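Local coordinates for probable transcriptional regulator, AsnC family (Thermus thermophilus, PDB 2DJW), which is a stand-alone RAM-domain protein of the Lrp/AsnC family, of unknown function but possibly involved in transcriptional regulation, at residues 51-54 against 55-59. Numbering follows the deposited sequence.
Sequences ELDD and VVTQG
Helix 52-60, the second helix of this RAM domain, widens from D53 onward, where D53 meets T57 and Q58. In the regular turn before it, the weak bond from V55 N to E51 O and the straighter one from V56 N to L52 O (2.8 Å, N-H...O 163°) are ordinary i to i+4 links. One residue on, the step lengthens: Q58 N reaches back five residues to D53 O at 2.9 Å, nearly in line with the C=O, which makes a wider pi-type turn. The D53 carboxylate reaches across to the T57 and Q58 side chains, set at 77° to the amide plane of Q58. With CG anti to its backbone N (chi1 -162°), OD1 comes to 3.2 Å from T57 OG1 and accepts a weak hydrogen bond, while OD2 faces the end of Q58. With an alanine in place of D53, the T57 hydroxyl would probably lose this acceptor, and the long, weak ion pair to R76 of a second subunit would go. On the inner face L52 and V56 run side by side, CD2 to CG2 3.5 Å; both rest on strand 66-77, L52 also on L46, and V55 packs on V44 and L46 of strand 40-46. D54 belongs to a zinc site seen for this protein, though no zinc is bound to this chain. Such a helix, its apolar side laid on an antiparallel sheet, is characteristic of the ferredoxin-like beta-alpha-beta-beta-alpha-beta fold of RAM domains.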
ATOM      1  N   GLU A  51     -29.025  -9.887   1.179  1.00 47.89           N
ATOM      2  CA  GLU A  51     -29.377  -9.413  -0.149  1.00 47.75           C
ATOM      3  C   GLU A  51     -28.172  -8.834  -0.899  1.00 47.59           C
ATOM      4  O   GLU A  51     -28.232  -8.624  -2.121  1.00 47.58           O
ATOM      5  CB  GLU A  51     -30.540  -8.408  -0.110  1.00 47.37           C
ATOM      6  CG  GLU A  51     -31.267  -8.368  -1.452  1.00 48.28           C
ATOM      7  CD  GLU A  51     -32.280  -7.265  -1.598  1.00 47.81           C
ATOM      8  OE1 GLU A  51     -33.133  -7.390  -2.489  1.00 49.58           O
ATOM      9  OE2 GLU A  51     -32.227  -6.273  -0.861  1.00 48.48           O
ATOM     10  N   LEU A  52     -27.085  -8.592  -0.168  1.00 47.18           N
ATOM     11  CA  LEU A  52     -25.811  -8.213  -0.776  1.00 46.85           C
ATOM     12  C   LEU A  52     -25.294  -9.263  -1.768  1.00 46.99           C
ATOM     13  O   LEU A  52     -24.625  -8.920  -2.734  1.00 46.45           O
ATOM     14  CB  LEU A  52     -24.752  -7.980   0.303  1.00 46.52           C
ATOM     15  CG  LEU A  52     -24.270  -6.582   0.688  1.00 46.49           C
ATOM     16  CD1 LEU A  52     -23.118  -6.697   1.676  1.00 46.18           C
ATOM     17  CD2 LEU A  52     -23.859  -5.742  -0.519  1.00 42.99           C
ATOM     18  N   ASP A  53     -25.573 -10.538  -1.501  1.00 47.43           N
ATOM     19  CA  ASP A  53     -25.217 -11.610  -2.427  1.00 48.38           C
ATOM     20  C   ASP A  53     -25.877 -11.398  -3.801  1.00 48.82           C
ATOM     21  O   ASP A  53     -25.223 -11.533  -4.843  1.00 48.82           O
ATOM     22  CB  ASP A  53     -25.606 -12.978  -1.861  1.00 48.65           C
ATOM     23  CG  ASP A  53     -24.874 -14.132  -2.555  1.00 49.34           C
ATOM     24  OD1 ASP A  53     -23.621 -14.143  -2.580  1.00 49.99           O
ATOM     25  OD2 ASP A  53     -25.554 -15.039  -3.066  1.00 50.67           O
ATOM     26  N   ASP A  54     -27.160 -11.033  -3.782  1.00 48.88           N
ATOM     27  CA  ASP A  54     -27.909 -10.717  -4.989  1.00 48.98           C
ATOM     28  C   ASP A  54     -27.318  -9.571  -5.806  1.00 48.35           C
ATOM     29  O   ASP A  54     -27.254  -9.662  -7.035  1.00 48.28           O
ATOM     30  CB  ASP A  54     -29.371 -10.430  -4.640  1.00 49.70           C
ATOM     31  CG  ASP A  54     -29.995 -11.530  -3.790  1.00 52.20           C
ATOM     32  OD1 ASP A  54     -29.536 -12.699  -3.881  1.00 54.56           O
ATOM     33  OD2 ASP A  54     -30.933 -11.225  -3.015  1.00 55.01           O
ATOM     34  N   VAL A  55     -26.886  -8.501  -5.133  1.00 47.65           N
ATOM     35  CA  VAL A  55     -26.360  -7.321  -5.828  1.00 46.93           C
ATOM     36  C   VAL A  55     -24.906  -7.433  -6.214  1.00 46.52           C
ATOM     37  O   VAL A  55     -24.543  -7.061  -7.324  1.00 46.41           O
ATOM     38  CB  VAL A  55     -26.737  -5.917  -5.153  1.00 46.95           C
ATOM     39  CG1 VAL A  55     -27.244  -6.070  -3.761  1.00 47.11           C
ATOM     40  CG2 VAL A  55     -25.587  -4.916  -5.211  1.00 46.93           C
ATOM     41  N   VAL A  56     -24.076  -7.952  -5.310  1.00 46.58           N
ATOM     42  CA  VAL A  56     -22.625  -7.987  -5.541  1.00 46.49           C
ATOM     43  C   VAL A  56     -22.196  -9.281  -6.222  1.00 46.88           C
ATOM     44  O   VAL A  56     -21.675  -9.234  -7.335  1.00 46.89           O
ATOM     45  CB  VAL A  56     -21.775  -7.739  -4.251  1.00 46.52           C
ATOM     46  CG1 VAL A  56     -20.292  -7.702  -4.591  1.00 45.66           C
ATOM     47  CG2 VAL A  56     -22.175  -6.443  -3.552  1.00 45.43           C
ATOM     48  N   THR A  57     -22.411 -10.425  -5.569  1.00 47.26           N
ATOM     49  CA  THR A  57     -21.880 -11.700  -6.070  1.00 47.72           C
ATOM     50  C   THR A  57     -22.604 -12.222  -7.323  1.00 47.71           C
ATOM     51  O   THR A  57     -21.969 -12.706  -8.238  1.00 47.42           O
ATOM     52  CB  THR A  57     -21.867 -12.789  -4.982  1.00 47.81           C
ATOM     53  OG1 THR A  57     -21.313 -12.256  -3.777  1.00 49.89           O
ATOM     54  CG2 THR A  57     -21.037 -14.013  -5.420  1.00 47.17           C
ATOM     55  N   GLN A  58     -23.927 -12.127  -7.350  1.00 48.44           N
ATOM     56  CA  GLN A  58     -24.693 -12.634  -8.487  1.00 49.08           C
ATOM     57  C   GLN A  58     -24.957 -11.521  -9.478  1.00 49.04           C
ATOM     58  O   GLN A  58     -25.258 -11.779 -10.640  1.00 49.70           O
ATOM     59  CB  GLN A  58     -26.035 -13.264  -8.059  1.00 48.98           C
ATOM     60  CG  GLN A  58     -26.039 -14.137  -6.787  1.00 49.66           C
ATOM     61  CD  GLN A  58     -25.154 -15.388  -6.845  1.00 51.98           C
ATOM     62  OE1 GLN A  58     -24.832 -15.968  -5.803  1.00 52.25           O
ATOM     63  NE2 GLN A  58     -24.764 -15.809  -8.054  1.00 53.29           N
ATOM     64  N   GLY A  59     -24.839 -10.279  -9.014  1.00 49.05           N
ATOM     65  CA  GLY A  59     -25.299  -9.107  -9.772  1.00 48.11           C
ATOM     66  C   GLY A  59     -24.186  -8.313 -10.421  1.00 47.65           C
ATOM     67  O   GLY A  59     -24.166  -8.170 -11.631  1.00 47.97           O
TER